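Local coordinates for protein putative alpha-L-fucosidase (Bacteroides thetaiotaomicron, PDB 4H41) that is a putative alpha-L-fucosidase with a TIM-barrel fold, probably acting in the breakdown of host glycans, at residues 116-121 and 157-163; 38-44 and 72-78; 29-34 and 297-301. All coordinates share one frame; numbering follows the deposited sequence.

Contact 1. Residues 116-121 and 157-163; sequences FYFGLY and FGGWYIS
Phe116 O takes the N-H of Gly158 at 2.8 Å, the first of four backbone hydrogen bonds that run along the contact. Gly159 O accepts from Phe118 N, Phe118 O from Tyr161 N (2.8 Å, nearly straight at the hydrogen), and Tyr161 O from Leu120 N. Donors and acceptors thus change strand at each step, the pattern of parallel pairing, and CA-H...O contacts of Tyr117, Gly119 and Trp160 lie between them. Past the last bond Ser163 continues the link through its side chain: its OG, held between the backbone N and the carbonyl carbon (chi1 56°), donates to Leu120 O at 2.7 Å, from above the carbonyl plane. One water donates both to this OG and to Tyr121 O.

Apolar contacts fall on two faces. On one, Phe118 packs against Phe157 and Trp160, which also touch each other: its CB meets Phe157 CZ at 3.6 Å, while its CD2 meets Trp160 CZ3 at 3.8 Å with the ring planes 81° apart. Leu120 CD2 approaches the same indole at CE3. Helices 101-111 and 136-151 cover this side. On the other face, Gly159 CA sits over the Tyr117 ring, 3.8 Å from its centroid and 16° off the normal, a CH-pi contact; a CB on Gly159 would clash with that ring. Tyr161 lies beyond, its ring edge toward Gly119 CA, and its OH is hydrogen-bonded to an unidentified bound molecule.

Parallel neighbours of this kind, joined through helix 136-151, form a beta-alpha-beta crossover, here strands three and four of the eight-stranded TIM barrel.

Contact 2. Residues 38-44 and 72-78; sequences FLDEISH and IMIRSGY. With 1PE (pentaethylene glycol), chain N.
His44 lies flat under the guanidinium of Arg75: the planes are 10° apart, the centres 3.5 Å apart, and Arg75 CZ stands over the middle of the imidazole. The opposite face of that ring is covered by C24 of a pentaethylene glycol, probably from the crystallisation liquor, whose OH2 is hydrogen-bonded to His44 ND1 at 2.7 Å. The imidazole also turns its edge to the face of Tyr78, with centroids 4.5 Å apart and planes at 65°. His44 NE2 is hydrogen-bonded to Asp122, which should help fix the rotation of the ring.

Arg75 reaches this position by a bent chain (chi3 66°), which also carries NH1 to Ile42 O, 2.9 Å away and close to the guanidinium plane. A water joins NH1 to Asp40 OD1 and His44 N, bridging the two charged groups whose own atoms stay beyond salt-bridge distance. The backbone of Arg75 holds segment 38-44 as well, giving its N-H to Glu41 O and accepting from Ile42 N (2.8 Å), the nitrogen of the cis peptide bond between Glu41 and Ile42.

Farther back the pairing is regular: Leu39 N bonds Ile72 O, and Ile74 N bonds Leu39 O at 3.1 Å. That oxygen also takes Glu41 N across an inverse gamma turn centred on Asp40, the two donors coming from opposite faces of its plane. Phe38 packs its CE1 on Ile72 CG2 at 3.6 Å, with Ile74 CD1 over its ring.

The parallel pairing is that of the first two strands of a TIM barrel, and the stacked groups lie on the loops leaving their C-terminal ends, where enzymes of this fold place their active sites.

Contact 3. Residues 29-34 and 297-301; sequences NNGLKI and LEAAK
Leu297 has CG anti to its own carbonyl carbon (chi1 -64°), which lays its isobutyl group along the carbonyl of Leu32, with CD2 3.3 Å from Leu32 O. The side chain of Lys301, fully extended from a chi1 of -167°, runs past Gly31 and Asn30 until NZ makes a weak hydrogen bond to Asn29 O.

At the backbone, Leu32 N donates to Leu297 O at 3.0 Å and 165°. The same oxygen keeps its helical bond from Lys301 N, the two donors arriving from opposite faces of the carbonyl plane. Gly31 CA lies 3.3 Å from that oxygen, and a CB on Gly31 would clash with Leu297 CB. The segment 29-34 is thereby laid against helix 290-302 of the TIM barrel just before the first barrel strand, with helix 324-337 also touching Leu297.

Leu32 CD2 packs on Ala300 CB at 4.1 Å, and Ile34 CG1 on Leu297 CD2 at 4.0 Å. With an alanine in place of Leu297, Ile34 is likely to lose this apolar partner and a gap to open beside the carbonyl of Leu32.

At Asn30, Glu298 and Lys301 water does the joining. One molecule spans Asn30 ND2 and Glu298 OE2, a carboxylate oxygen that also forms a salt bridge with Arg294; another accepts from Lys301 NZ and donates to Asn30 OD1 at 2.8 Å.

From the N terminus the chain first lays 29-34 against helix 290-302, so contact 3 closes a loop of 262 residues in which the other two contacts are nested. Residues 34-39 then form the first barrel strand, and contact 2 closes after helix 53-65 brings the chain back to 72-78. Contact 1 follows in series, closing across helix 136-151 between 116-121 and 157-163. Contacts 1 and 2 share the sheet: strands 70-73 and 115-119 are neighbours, and Ser76 is hydrogen-bonded to Gly119. Contact 3 lies about 25 Å from either, centre to centre, and ties the residues leading into the first strand to a late helix of the layer around the barrel.

Contact 1. Residues 116-121 and 157-163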
loop_
_atom_site.group_PDB
_atom_site.type_symbol
_atom_site.label_atom_id
_atom_site.label_comp_id
_atom_site.label_asym_id
_atom_site.label_seq_id
_atom_site.Cartn_x
_atom_site.Cartn_y
_atom_site.Cartn_z
ATOM N N PHE B 116 19.450 -24.607 -2.486
ATOM C CA PHE B 116 19.569 -23.266 -1.960
ATOM C C PHE B 116 20.713 -22.551 -2.688
ATOM O O PHE B 116 21.813 -23.104 -2.774
ATOM C CB PHE B 116 19.826 -23.296 -0.438
ATOM C CG PHE B 116 20.154 -21.954 0.170
ATOM C CD1 PHE B 116 21.471 -21.545 0.317
ATOM C CD2 PHE B 116 19.153 -21.119 0.631
ATOM C CE1 PHE B 116 21.777 -20.346 0.955
ATOM C CE2 PHE B 116 19.463 -19.889 1.214
ATOM C CZ PHE B 116 20.772 -19.539 1.419
ATOM N N TYR B 117 20.449 -21.334 -3.178
ATOM C CA TYR B 117 21.449 -20.452 -3.783
ATOM C C TYR B 117 21.720 -19.292 -2.812
ATOM O O TYR B 117 20.790 -18.640 -2.365
ATOM C CB TYR B 117 21.005 -19.884 -5.125
ATOM C CG TYR B 117 21.169 -20.815 -6.290
ATOM C CD1 TYR B 117 20.471 -22.019 -6.349
ATOM C CD2 TYR B 117 21.939 -20.454 -7.391
ATOM C CE1 TYR B 117 20.580 -22.864 -7.457
ATOM C CE2 TYR B 117 22.052 -21.290 -8.501
ATOM C CZ TYR B 117 21.341 -22.473 -8.543
ATOM O OH TYR B 117 21.426 -23.288 -9.633
ATOM N N PHE B 118 22.991 -19.001 -2.578
ATOM C CA PHE B 118 23.452 -17.952 -1.681
ATOM C C PHE B 118 23.676 -16.652 -2.439
ATOM O O PHE B 118 24.518 -16.595 -3.310
ATOM C CB PHE B 118 24.770 -18.413 -1.016
ATOM C CG PHE B 118 25.288 -17.416 -0.011
ATOM C CD1 PHE B 118 24.843 -17.438 1.299
ATOM C CD2 PHE B 118 26.180 -16.419 -0.392
ATOM C CE1 PHE B 118 25.322 -16.518 2.225
ATOM C CE2 PHE B 118 26.688 -15.512 0.549
ATOM C CZ PHE B 118 26.263 -15.578 1.847
ATOM N N GLY B 119 22.932 -15.616 -2.094
ATOM C CA GLY B 119 23.107 -14.301 -2.698
ATOM C C GLY B 119 24.283 -13.559 -2.097
ATOM O O GLY B 119 24.412 -13.463 -0.866
ATOM N N LEU B 120 25.103 -12.948 -2.945
ATOM C CA LEU B 120 26.264 -12.217 -2.460
ATOM C C LEU B 120 25.865 -10.946 -1.728
ATOM O O LEU B 120 24.751 -10.434 -1.848
ATOM C CB LEU B 120 27.234 -11.909 -3.626
ATOM C CG LEU B 120 27.847 -13.129 -4.320
ATOM C CD1 LEU B 120 28.925 -12.712 -5.287
ATOM C CD2 LEU B 120 28.413 -14.137 -3.282
ATOM N N TYR B 121 26.818 -10.444 -0.948
ATOM C CA TYR B 121 26.631 -9.267 -0.129
ATOM C C TYR B 121 26.549 -8.005 -1.008
ATOM O O TYR B 121 27.313 -7.863 -1.963
ATOM C CB TYR B 121 27.789 -9.162 0.884
ATOM C CG TYR B 121 27.783 -7.899 1.710
ATOM C CD1 TYR B 121 26.788 -7.662 2.650
ATOM C CD2 TYR B 121 28.741 -6.916 1.514
ATOM C CE1 TYR B 121 26.762 -6.479 3.395
ATOM C CE2 TYR B 121 28.722 -5.732 2.240
ATOM C CZ TYR B 121 27.719 -5.505 3.166
ATOM O OH TYR B 121 27.729 -4.297 3.808
ATOM N N PHE B 157 23.227 -26.541 0.134
ATOM C CA PHE B 157 23.954 -25.404 -0.456
ATOM C C PHE B 157 24.332 -25.778 -1.889
ATOM O O PHE B 157 25.274 -26.543 -2.102
ATOM C CB PHE B 157 25.190 -25.063 0.395
ATOM C CG PHE B 157 25.770 -23.693 0.104
ATOM C CD1 PHE B 157 26.404 -23.427 -1.103
ATOM C CD2 PHE B 157 25.763 -22.700 1.071
ATOM C CE1 PHE B 157 26.949 -22.169 -1.365
ATOM C CE2 PHE B 157 26.348 -21.453 0.821
ATOM C CZ PHE B 157 26.938 -21.197 -0.393
ATOM N N GLY B 158 23.597 -25.254 -2.864
ATOM C CA GLY B 158 23.744 -25.671 -4.244
ATOM C C GLY B 158 24.140 -24.682 -5.294
ATOM O O GLY B 158 24.197 -25.050 -6.465
ATOM N N GLY B 159 24.364 -23.451 -4.909
ATOM C CA GLY B 159 24.677 -22.426 -5.883
ATOM C C GLY B 159 24.858 -21.055 -5.304
ATOM O O GLY B 159 24.663 -20.842 -4.102
ATOM N N TRP B 160 25.238 -20.134 -6.177
ATOM C CA TRP B 160 25.525 -18.750 -5.843
ATOM C C TRP B 160 24.742 -17.808 -6.720
ATOM O O TRP B 160 24.648 -18.018 -7.927
ATOM C CB TRP B 160 27.015 -18.472 -6.057
ATOM C CG TRP B 160 27.929 -19.418 -5.336
ATOM C CD1 TRP B 160 28.411 -20.599 -5.794
ATOM C CD2 TRP B 160 28.485 -19.235 -4.022
ATOM N NE1 TRP B 160 29.321 -21.121 -4.893
ATOM C CE2 TRP B 160 29.358 -20.320 -3.779
ATOM C CE3 TRP B 160 28.341 -18.252 -3.028
ATOM C CZ2 TRP B 160 30.082 -20.452 -2.586
ATOM C CZ3 TRP B 160 29.107 -18.361 -1.861
ATOM C CH2 TRP B 160 29.960 -19.455 -1.653
ATOM N N TYR B 161 24.212 -16.754 -6.134
ATOM C CA TYR B 161 23.513 -15.718 -6.863
ATOM C C TYR B 161 24.380 -14.467 -6.785
ATOM O O TYR B 161 24.652 -13.966 -5.686
ATOM C CB TYR B 161 22.091 -15.495 -6.319
ATOM C CG TYR B 161 21.477 -14.227 -6.858
ATOM C CD1 TYR B 161 21.298 -14.043 -8.228
ATOM C CD2 TYR B 161 21.154 -13.176 -6.015
ATOM C CE1 TYR B 161 20.777 -12.857 -8.737
ATOM C CE2 TYR B 161 20.588 -12.001 -6.508
ATOM C CZ TYR B 161 20.443 -11.830 -7.881
ATOM O OH TYR B 161 19.986 -10.669 -8.421
ATOM N N ILE B 162 24.846 -13.982 -7.928
ATOM C CA ILE B 162 25.694 -12.774 -8.000
ATOM C C ILE B 162 24.722 -11.604 -8.046
ATOM O O ILE B 162 24.082 -11.350 -9.069
ATOM C CB ILE B 162 26.666 -12.879 -9.197
ATOM C CG1 ILE B 162 27.576 -14.119 -9.040
ATOM C CG2 ILE B 162 27.503 -11.601 -9.327
ATOM C CD1 ILE B 162 28.204 -14.569 -10.296
ATOM N N SER B 163 24.514 -10.986 -6.879
ATOM C CA SER B 163 23.434 -10.041 -6.618
ATOM C C SER B 163 23.635 -8.606 -7.116
ATOM O O SER B 163 22.692 -7.811 -6.995
ATOM C CB SER B 163 23.133 -10.016 -5.112
ATOM O OG SER B 163 24.311 -9.704 -4.398
HETATM O O HOH W 1 26.263 -7.500 -4.604
#

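Contact 2. Residues 38-44 and 72-78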
loop_
_atom_site.group_PDB
_atom_site.type_symbol
_atom_site.label_atom_id
_atom_site.label_comp_id
_atom_site.label_asym_id
_atom_site.label_seq_id
_atom_site.Cartn_x
_atom_site.Cartn_y
_atom_site.Cartn_z
ATOM N N PHE B 38 13.096 -16.340 -5.366
ATOM C CA PHE B 38 13.907 -15.602 -4.431
ATOM C C PHE B 38 13.261 -15.684 -3.081
ATOM O O PHE B 38 12.047 -15.914 -2.949
ATOM C CB PHE B 38 14.089 -14.148 -4.818
ATOM C CG PHE B 38 15.012 -13.996 -6.001
ATOM C CD1 PHE B 38 16.392 -13.979 -5.829
ATOM C CD2 PHE B 38 14.511 -13.922 -7.290
ATOM C CE1 PHE B 38 17.245 -13.811 -6.914
ATOM C CE2 PHE B 38 15.374 -13.766 -8.389
ATOM C CZ PHE B 38 16.736 -13.733 -8.196
ATOM N N LEU B 39 14.090 -15.489 -2.083
ATOM C CA LEU B 39 13.755 -15.315 -0.681
ATOM C C LEU B 39 14.212 -13.901 -0.439
ATOM O O LEU B 39 15.420 -13.667 -0.454
ATOM C CB LEU B 39 14.495 -16.340 0.210
ATOM C CG LEU B 39 14.347 -17.807 -0.142
ATOM C CD1 LEU B 39 15.400 -18.618 0.573
ATOM C CD2 LEU B 39 12.964 -18.295 0.161
ATOM N N ASP B 40 13.296 -12.946 -0.206
ATOM C CA ASP B 40 13.639 -11.536 -0.176
ATOM C C ASP B 40 14.263 -11.087 1.132
ATOM O O ASP B 40 13.675 -10.319 1.897
ATOM C CB ASP B 40 12.413 -10.689 -0.505
ATOM C CG ASP B 40 12.756 -9.227 -0.735
ATOM O OD1 ASP B 40 13.867 -8.944 -1.246
ATOM O OD2 ASP B 40 11.908 -8.374 -0.427
ATOM N N GLU B 41 15.491 -11.546 1.369
ATOM C CA GLU B 41 16.332 -11.181 2.490
ATOM C C GLU B 41 17.737 -10.916 1.955
ATOM O O GLU B 41 18.218 -11.797 1.284
ATOM C CB GLU B 41 16.409 -12.350 3.497
ATOM C CG GLU B 41 15.091 -12.677 4.160
ATOM C CD GLU B 41 14.635 -11.735 5.245
ATOM O OE1 GLU B 41 15.398 -10.813 5.625
ATOM O OE2 GLU B 41 13.507 -11.963 5.741
ATOM N N ILE B 42 18.421 -9.788 2.244
ATOM C CA ILE B 42 17.894 -8.583 2.853
ATOM C C ILE B 42 17.173 -7.797 1.777
ATOM O O ILE B 42 17.771 -7.488 0.760
ATOM C CB ILE B 42 18.999 -7.714 3.496
ATOM C CG1 ILE B 42 19.743 -8.453 4.627
ATOM C CG2 ILE B 42 18.405 -6.403 3.981
ATOM C CD1 ILE B 42 18.891 -8.907 5.830
ATOM N N SER B 43 15.917 -7.431 2.001
ATOM C CA SER B 43 15.136 -6.713 1.002
ATOM C C SER B 43 15.581 -5.286 0.825
ATOM O O SER B 43 15.868 -4.612 1.789
ATOM C CB SER B 43 13.668 -6.705 1.399
ATOM O OG SER B 43 12.867 -6.105 0.405
ATOM N N HIS B 44 15.588 -4.810 -0.406
ATOM C CA HIS B 44 15.827 -3.395 -0.646
ATOM C C HIS B 44 14.583 -2.537 -0.369
ATOM O O HIS B 44 14.717 -1.366 0.009
ATOM C CB HIS B 44 16.173 -3.155 -2.116
ATOM C CG HIS B 44 17.577 -3.501 -2.517
ATOM N ND1 HIS B 44 17.895 -3.707 -3.845
ATOM C CD2 HIS B 44 18.708 -3.587 -1.786
ATOM C CE1 HIS B 44 19.199 -3.954 -3.868
ATOM N NE2 HIS B 44 19.727 -3.864 -2.657
ATOM N N ILE B 72 16.440 -18.927 -3.631
ATOM C CA ILE B 72 17.592 -18.054 -3.761
ATOM C C ILE B 72 17.510 -16.924 -2.763
ATOM O O ILE B 72 16.662 -16.018 -2.942
ATOM C CB ILE B 72 17.691 -17.472 -5.186
ATOM C CG1 ILE B 72 17.675 -18.580 -6.284
ATOM C CG2 ILE B 72 18.931 -16.573 -5.272
ATOM C CD1 ILE B 72 16.460 -18.539 -7.170
HETATM N N MSE B 73 18.414 -16.905 -1.771
HETATM C CA MSE B 73 18.419 -15.809 -0.787
HETATM C C MSE B 73 19.039 -14.638 -1.476
HETATM O O MSE B 73 20.177 -14.727 -1.899
HETATM C CB MSE B 73 19.181 -16.210 0.470
HETATM C CG MSE B 73 18.872 -15.267 1.631
HETATM SE SE MSE B 73 20.002 -15.695 3.151
HETATM C CE MSE B 73 21.608 -15.294 2.337
ATOM N N ILE B 74 18.276 -13.599 -1.714
ATOM C CA ILE B 74 18.672 -12.568 -2.687
ATOM C C ILE B 74 19.962 -11.807 -2.358
ATOM O O ILE B 74 20.745 -11.580 -3.272
ATOM C CB ILE B 74 17.474 -11.618 -2.998
ATOM C CG1 ILE B 74 17.700 -10.864 -4.313
ATOM C CG2 ILE B 74 17.177 -10.688 -1.850
ATOM C CD1 ILE B 74 16.430 -10.193 -4.891
ATOM N N ARG B 75 20.231 -11.463 -1.094
ATOM C CA ARG B 75 21.489 -10.807 -0.734
ATOM C C ARG B 75 21.781 -11.041 0.726
ATOM O O ARG B 75 20.980 -10.714 1.622
ATOM C CB ARG B 75 21.533 -9.323 -1.105
ATOM C CG ARG B 75 20.467 -8.451 -0.480
ATOM C CD ARG B 75 20.388 -7.102 -1.165
ATOM N NE ARG B 75 19.940 -7.179 -2.558
ATOM C CZ ARG B 75 18.677 -7.187 -2.985
ATOM N NH1 ARG B 75 17.667 -7.142 -2.118
ATOM N NH2 ARG B 75 18.410 -7.266 -4.283
ATOM N N SER B 76 22.929 -11.689 0.981
ATOM C CA SER B 76 23.320 -12.101 2.309
ATOM C C SER B 76 23.502 -10.934 3.285
ATOM O O SER B 76 23.451 -11.129 4.500
ATOM C CB SER B 76 24.579 -12.957 2.254
ATOM O OG SER B 76 25.646 -12.307 1.590
ATOM N N GLY B 77 23.654 -9.747 2.745
ATOM C CA GLY B 77 23.544 -8.523 3.496
ATOM C C GLY B 77 23.292 -7.347 2.587
ATOM O O GLY B 77 23.471 -7.424 1.361
ATOM N N TYR B 78 22.828 -6.282 3.173
ATOM C CA TYR B 78 22.599 -5.036 2.465
ATOM C C TYR B 78 23.035 -3.903 3.385
ATOM O O TYR B 78 22.404 -3.682 4.425
ATOM C CB TYR B 78 21.154 -4.906 2.018
ATOM C CG TYR B 78 20.893 -3.580 1.346
ATOM C CD1 TYR B 78 21.698 -3.132 0.296
ATOM C CD2 TYR B 78 19.899 -2.731 1.809
ATOM C CE1 TYR B 78 21.497 -1.886 -0.287
ATOM C CE2 TYR B 78 19.683 -1.483 1.226
ATOM C CZ TYR B 78 20.490 -1.064 0.185
ATOM O OH TYR B 78 20.358 0.179 -0.365
HETATM O OH2 1PE N . 16.657 -3.820 -6.237
HETATM C C12 1PE N . 16.195 -2.484 -6.086
HETATM C C22 1PE N . 17.205 -1.503 -6.575
HETATM O OH3 1PE N . 16.953 -0.219 -6.015
HETATM C C13 1PE N . 18.395 1.467 -5.121
HETATM C C23 1PE N . 17.946 0.751 -6.345
HETATM O OH4 1PE N . 19.108 0.593 -4.242
HETATM C C14 1PE N . 17.660 1.021 -2.318
HETATM C C24 1PE N . 18.381 0.010 -3.163
HETATM O OH5 1PE N . 17.600 0.615 -0.958
HETATM C C15 1PE N . 17.774 2.081 0.948
HETATM C C25 1PE N . 16.886 1.513 -0.118
HETATM O OH6 1PE N . 17.023 2.901 1.828
HETATM O O HOH W 2 14.768 -6.821 -2.545
#

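Contact 3. Residues 29-34 and 297-301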
loop_
_atom_site.group_PDB
_atom_site.type_symbol
_atom_site.label_atom_id
_atom_site.label_comp_id
_atom_site.label_asym_id
_atom_site.label_seq_id
_atom_site.Cartn_x
_atom_site.Cartn_y
_atom_site.Cartn_z
ATOM N N ASN B 29 -1.634 -24.711 -19.386
ATOM C CA ASN B 29 -0.232 -25.162 -19.261
ATOM C C ASN B 29 0.581 -24.768 -20.475
ATOM O O ASN B 29 1.327 -25.570 -21.008
ATOM C CB ASN B 29 -0.154 -26.697 -19.049
ATOM C CG ASN B 29 1.245 -27.145 -18.680
ATOM O OD1 ASN B 29 2.028 -26.363 -18.103
ATOM N ND2 ASN B 29 1.604 -28.359 -19.053
ATOM N N ASN B 30 0.492 -23.509 -20.881
ATOM C CA ASN B 30 1.144 -23.048 -22.101
ATOM C C ASN B 30 2.199 -22.004 -21.816
ATOM O O ASN B 30 2.599 -21.287 -22.712
ATOM C CB ASN B 30 0.040 -22.535 -23.042
ATOM C CG ASN B 30 0.497 -22.157 -24.432
ATOM O OD1 ASN B 30 1.321 -22.829 -25.036
ATOM N ND2 ASN B 30 -0.124 -21.159 -25.015
ATOM N N GLY B 31 2.738 -22.007 -20.597
ATOM C CA GLY B 31 3.827 -21.139 -20.188
ATOM C C GLY B 31 4.840 -21.964 -19.421
ATOM O O GLY B 31 4.592 -23.090 -19.016
ATOM N N LEU B 32 5.968 -21.418 -19.218
ATOM C CA LEU B 32 7.013 -22.076 -18.467
ATOM C C LEU B 32 6.653 -22.012 -17.000
ATOM O O LEU B 32 6.399 -20.922 -16.485
ATOM C CB LEU B 32 8.327 -21.354 -18.769
ATOM C CG LEU B 32 9.602 -21.856 -18.139
ATOM C CD1 LEU B 32 9.824 -23.328 -18.403
ATOM C CD2 LEU B 32 10.758 -21.064 -18.660
ATOM N N LYS B 33 6.643 -23.149 -16.312
ATOM C CA LYS B 33 6.294 -23.146 -14.895
ATOM C C LYS B 33 7.399 -22.517 -14.090
ATOM O O LYS B 33 8.591 -22.745 -14.396
ATOM C CB LYS B 33 6.051 -24.561 -14.393
ATOM C CG LYS B 33 4.819 -25.215 -15.014
ATOM C CD LYS B 33 4.687 -26.695 -14.586
ATOM C CE LYS B 33 3.663 -27.456 -15.400
ATOM N NZ LYS B 33 3.835 -28.941 -15.302
ATOM N N ILE B 34 7.021 -21.868 -12.976
ATOM C CA ILE B 34 7.982 -21.277 -12.024
ATOM C C ILE B 34 8.517 -22.407 -11.146
ATOM O O ILE B 34 7.744 -23.092 -10.471
ATOM C CB ILE B 34 7.305 -20.136 -11.209
ATOM C CG1 ILE B 34 7.070 -18.924 -12.138
ATOM C CG2 ILE B 34 8.194 -19.708 -10.036
ATOM C CD1 ILE B 34 6.104 -17.955 -11.623
ATOM N N LEU B 297 5.073 -15.851 -18.823
ATOM C CA LEU B 297 5.508 -17.246 -18.812
ATOM C C LEU B 297 5.268 -17.895 -20.182
ATOM O O LEU B 297 6.037 -18.764 -20.606
ATOM C CB LEU B 297 4.799 -18.031 -17.695
ATOM C CG LEU B 297 5.117 -17.551 -16.249
ATOM C CD1 LEU B 297 4.314 -18.379 -15.253
ATOM C CD2 LEU B 297 6.594 -17.663 -15.917
ATOM N N GLU B 298 4.181 -17.465 -20.867
ATOM C CA GLU B 298 3.881 -17.956 -22.211
ATOM C C GLU B 298 4.985 -17.513 -23.191
ATOM O O GLU B 298 5.401 -18.288 -24.034
ATOM C CB GLU B 298 2.503 -17.497 -22.697
ATOM C CG GLU B 298 1.391 -18.237 -21.987
ATOM C CD GLU B 298 -0.017 -17.773 -22.294
ATOM O OE1 GLU B 298 -0.182 -16.772 -23.034
ATOM O OE2 GLU B 298 -0.964 -18.399 -21.761
ATOM N N ALA B 299 5.434 -16.273 -23.098
ATOM C CA ALA B 299 6.515 -15.774 -23.949
ATOM C C ALA B 299 7.825 -16.532 -23.674
ATOM O O ALA B 299 8.561 -16.848 -24.611
ATOM C CB ALA B 299 6.701 -14.298 -23.719
ATOM N N ALA B 300 8.126 -16.828 -22.398
ATOM C CA ALA B 300 9.350 -17.569 -22.070
ATOM C C ALA B 300 9.331 -18.957 -22.691
ATOM O O ALA B 300 10.349 -19.436 -23.203
ATOM C CB ALA B 300 9.514 -17.673 -20.562
ATOM N N LYS B 301 8.175 -19.626 -22.637
ATOM C CA LYS B 301 8.029 -20.949 -23.239
ATOM C C LYS B 301 8.166 -20.866 -24.774
ATOM O O LYS B 301 8.825 -21.720 -25.362
ATOM C CB LYS B 301 6.723 -21.603 -22.875
ATOM C CG LYS B 301 6.699 -23.089 -23.227
ATOM C CD LYS B 301 5.435 -23.801 -22.743
ATOM C CE LYS B 301 5.497 -25.298 -22.936
ATOM N NZ LYS B 301 4.269 -25.977 -22.376
HETATM O O HOH W 3 4.208 -25.626 -19.631
HETATM O O HOH W 4 3.740 -20.398 -25.009
HETATM O O HOH W 5 -2.338 -20.048 -23.402
HETATM O O HOH W 6 2.575 -25.353 -24.654
#